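Local coordinates for protein XRE family transcriptional regulator (Pseudomonas putida, PDB 6F8H) that acts as the antitoxin GraA, a HigA-type helix-turn-helix protein that counteracts the toxin GraT and probably binds operator DNA as a dimer, at the interface of chains A and B. Residues are numbered along the deposited sequence; one frame, centred on the assembly and turned at random. Chains: chain A/B, XRE family transcriptional regulator.

Contact 1: the interface of chains A and B. Residues chain A 40, 63-64, 67-68; chain B 96-97, 100.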
# COMPACT_ATOMS: atom_id res chain seq x y z
N LEU A 40 20.19 -2.48 -5.88
CA LEU A 40 18.88 -3.05 -5.53
C LEU A 40 18.69 -4.50 -5.96
O LEU A 40 17.80 -5.19 -5.45
CB LEU A 40 17.76 -2.21 -6.15
CG LEU A 40 17.54 -0.80 -5.58
CD1 LEU A 40 16.42 -0.06 -6.34
CD2 LEU A 40 17.22 -0.89 -4.09
N LEU A 63 11.51 -3.47 0.62
CA LEU A 63 12.52 -4.23 1.35
C LEU A 63 13.91 -4.01 0.76
O LEU A 63 14.88 -3.77 1.50
CB LEU A 63 12.18 -5.72 1.35
CG LEU A 63 10.95 -6.13 2.17
CD1 LEU A 63 10.71 -7.62 2.11
CD2 LEU A 63 11.13 -5.69 3.61
N ARG A 64 14.00 -4.10 -0.57
CA ARG A 64 15.25 -3.85 -1.28
C ARG A 64 15.76 -2.44 -1.01
O ARG A 64 16.95 -2.25 -0.72
CB ARG A 64 15.06 -4.08 -2.80
CG ARG A 64 14.75 -5.56 -3.12
CD ARG A 64 14.53 -5.87 -4.60
NE ARG A 64 14.36 -7.32 -4.79
CZ ARG A 64 15.36 -8.18 -4.92
NH1 ARG A 64 16.61 -7.75 -4.93
NH2 ARG A 64 15.12 -9.47 -5.07
N ILE A 67 17.22 -1.98 2.65
CA ILE A 67 18.57 -2.50 2.79
C ILE A 67 19.55 -1.60 2.06
O ILE A 67 20.57 -1.20 2.62
CB ILE A 67 18.70 -3.94 2.25
CG1 ILE A 67 17.85 -4.88 3.10
CG2 ILE A 67 20.14 -4.40 2.31
CD1 ILE A 67 17.93 -6.30 2.65
N CYS A 68 19.22 -1.27 0.82
CA CYS A 68 20.14 -0.55 -0.05
C CYS A 68 20.43 0.87 0.44
O CYS A 68 21.56 1.33 0.35
CB CYS A 68 19.57 -0.52 -1.48
SG CYS A 68 20.62 0.34 -2.65
N ILE B 96 16.18 -11.72 -1.15
CA ILE B 96 16.42 -10.29 -1.15
C ILE B 96 17.75 -9.95 -0.48
O ILE B 96 18.55 -9.16 -1.00
CB ILE B 96 15.25 -9.53 -0.47
CG1 ILE B 96 14.00 -9.55 -1.36
CG2 ILE B 96 15.65 -8.08 -0.11
CD1 ILE B 96 12.72 -9.05 -0.66
N ILE B 97 18.01 -10.55 0.67
CA ILE B 97 19.25 -10.29 1.39
C ILE B 97 20.44 -10.73 0.53
O ILE B 97 21.44 -10.03 0.45
CB ILE B 97 19.26 -11.00 2.76
CG1 ILE B 97 18.25 -10.32 3.68
CG2 ILE B 97 20.64 -10.96 3.39
CD1 ILE B 97 17.82 -11.19 4.84
N VAL B 100 20.93 -7.84 -2.69
CA VAL B 100 21.01 -6.39 -2.52
C VAL B 100 22.33 -5.96 -1.89
O VAL B 100 22.80 -6.59 -0.95
CB VAL B 100 19.85 -5.87 -1.62
CG1 VAL B 100 20.00 -4.37 -1.34
CG2 VAL B 100 18.51 -6.19 -2.24
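Helix 59-69 of chain A, with the C-terminal end of helix 33-40 beside it, receives the last turn of helix 73-97 of chain B and the loop that follows. The patch illustrates how a C-terminal tail can dock on a neighbouring helical domain chiefly through branched aliphatic side chains. B:Val100, on the loop, supplies two methyls with different tasks. Anti to the backbone N (chi1 175°), CG1 of B:Val100 lies 3.7 Å from CG2 of A:Ile67 and also meets CB of A:Cys68. The other methyl, CG2 of B:Val100, faces the backbone carbonyl O of A:Leu40 at 3.4 Å and also nears NH1 of A:Arg64. Those two polar atoms are joined within chain A: NH1 of A:Arg64 donates to O of A:Leu40 over 2.9 Å, in the carbonyl plane though tilted from the guanidinium plane. This bond ties helix 59-69 to the end of helix 33-40 and should restrain the arginine head. A:Arg64 is extended from CG to NE, and over one face of its guanidinium, toward the rim, sits CG1 of B:Ile96, 3.9 Å from NH2 of A:Arg64. The rest of B:Ile96 divides its contacts. The B:Ile96 side chain crosses that of A:Leu63 at about a right angle, its CD1 lying 3.7 Å from CD1 of A:Leu63, while its CG2 branch touches CD1 of A:Ile67 and CG of A:Arg64. CG1 of B:Ile97 lies 4.2 Å from CD1 of A:Ile67, at the margin. The site thus sits on the helix-turn-helix domain of one subunit, where the long C-terminal helix of the other gives way to its terminal tail.

Contact 2: the interface of chains A and B. Residues chain A 62-63, 73-74, 77-78; chain B 81, 85-86.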
# COMPACT_ATOMS: atom_id res chain seq x y z
N ALA A 62 10.31 -2.23 -1.59
CA ALA A 62 10.48 -1.48 -0.36
C ALA A 62 11.51 -2.14 0.57
O ALA A 62 12.28 -1.46 1.22
CB ALA A 62 9.16 -1.35 0.34
N LEU A 63 11.51 -3.47 0.62
CA LEU A 63 12.52 -4.23 1.35
C LEU A 63 13.91 -4.01 0.76
O LEU A 63 14.88 -3.77 1.50
CB LEU A 63 12.18 -5.72 1.35
CG LEU A 63 10.95 -6.13 2.17
CD1 LEU A 63 10.71 -7.62 2.11
CD2 LEU A 63 11.13 -5.69 3.61
N PRO A 73 11.49 -0.52 5.65
CA PRO A 73 10.70 -0.68 4.44
C PRO A 73 9.31 -0.04 4.59
O PRO A 73 8.70 0.31 3.58
CB PRO A 73 10.62 -2.21 4.27
CG PRO A 73 10.72 -2.73 5.66
CD PRO A 73 11.62 -1.78 6.41
N GLU A 74 8.85 0.17 5.83
CA GLU A 74 7.59 0.88 6.05
C GLU A 74 7.66 2.31 5.50
O GLU A 74 6.68 2.82 4.96
CB GLU A 74 7.21 0.89 7.54
CG GLU A 74 6.62 -0.44 8.05
CD GLU A 74 7.69 -1.50 8.35
OE1 GLU A 74 8.90 -1.21 8.20
OE2 GLU A 74 7.30 -2.62 8.75
N LEU A 77 6.60 2.05 1.78
CA LEU A 77 5.22 1.63 1.55
C LEU A 77 4.22 2.63 2.13
O LEU A 77 3.15 2.82 1.58
CB LEU A 77 4.96 0.24 2.15
CG LEU A 77 5.60 -0.95 1.43
CD1 LEU A 77 4.84 -2.24 1.72
CD2 LEU A 77 5.65 -0.70 -0.05
N ASN A 78 4.58 3.27 3.25
CA ASN A 78 3.73 4.33 3.78
C ASN A 78 3.71 5.55 2.85
O ASN A 78 2.69 6.22 2.73
CB ASN A 78 4.18 4.73 5.19
CG ASN A 78 3.93 3.63 6.20
OD1 ASN A 78 3.22 2.66 5.92
ND2 ASN A 78 4.50 3.77 7.39
N THR B 81 -0.28 -2.90 4.18
CA THR B 81 1.17 -2.71 4.12
C THR B 81 1.92 -3.74 5.00
O THR B 81 2.87 -4.41 4.56
CB THR B 81 1.55 -1.28 4.55
OG1 THR B 81 1.32 -0.38 3.46
CG2 THR B 81 3.02 -1.17 4.96
N LEU B 85 4.36 -6.70 3.61
CA LEU B 85 5.76 -6.73 4.02
C LEU B 85 6.12 -8.03 4.73
O LEU B 85 7.13 -8.64 4.43
CB LEU B 85 6.09 -5.56 4.94
CG LEU B 85 6.36 -4.23 4.26
CD1 LEU B 85 6.71 -3.18 5.31
CD2 LEU B 85 7.47 -4.38 3.22
N ARG B 86 5.30 -8.43 5.67
CA ARG B 86 5.54 -9.64 6.41
C ARG B 86 5.56 -10.82 5.46
O ARG B 86 6.35 -11.70 5.59
CB ARG B 86 4.45 -9.82 7.42
CG ARG B 86 4.96 -10.15 8.77
CD ARG B 86 5.97 -9.13 9.26
NE ARG B 86 5.40 -7.80 9.32
CZ ARG B 86 6.06 -6.68 9.14
NH1 ARG B 86 7.36 -6.68 8.87
NH2 ARG B 86 5.40 -5.54 9.21
O HOH W 1 0.90 1.99 4.74
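CG of B:Leu85 stands beside the backbone N and anti to the carbonyl carbon (chi1 -81°), which carries its two methyls out from helix 73-97 toward chain A, and A:Leu77 on helix 73-99 takes the same turn (chi1 -72°) to point its own branch back at them. The two leucines meet tip to tip, CD1 of A:Leu77 lying 3.6 Å from CG of B:Leu85. This is a device common at helix-helix interfaces: an aliphatic knob inserted among residues of the partner, with polar groups at its margin. The methyls of B:Leu85 part company, CD2 turning to CD2 of A:Leu63 at 3.9 Å and to CB of A:Pro73, while CD1 lies 3.6 Å from the carboxylate carbon CD of A:Glu74. That glutamate is bent at chi2, which lays its chain across the leucine and presents OE2 to B:Arg86. The arginine, itself bent at chi2 and chi3, receives OE2 at the edge of its guanidinium and in its plane. Carboxylate and guanidinium are nearly coplanar, yet the 3.5 Å between OE2 of A:Glu74 and NH2 of B:Arg86 makes this a long salt bridge, probably weak, at the margin of the leucine contact. One turn earlier on the helix of chain B, CG2 of B:Thr81 packs 3.7 Å from CB of A:Leu77. The threonine hydroxyl serves a different partner: a water lies 2.7 Å from OG1 of B:Thr81 and 2.7 Å from the amide oxygen OD1 of A:Asn78, bridging the two chains.

About 12 Å separates the C-alpha centres of contact 1 and contact 2, and A:Leu63 belongs to both, with CD1 serving the first and CD2 the second. Helix 59-69 of chain A therefore lies against two stretches of the C-terminal helix of chain B, and in contact 1 also against the loop that follows it, while contact 2 adds the start of chain A's own C-terminal helix. Because the interface is two-fold symmetric, both patches recur with the chains exchanged. If this pair is the functional dimer, such reciprocal docking would set the relative placement of the two helix-turn-helix domains, which could suit recognition of a symmetric operator.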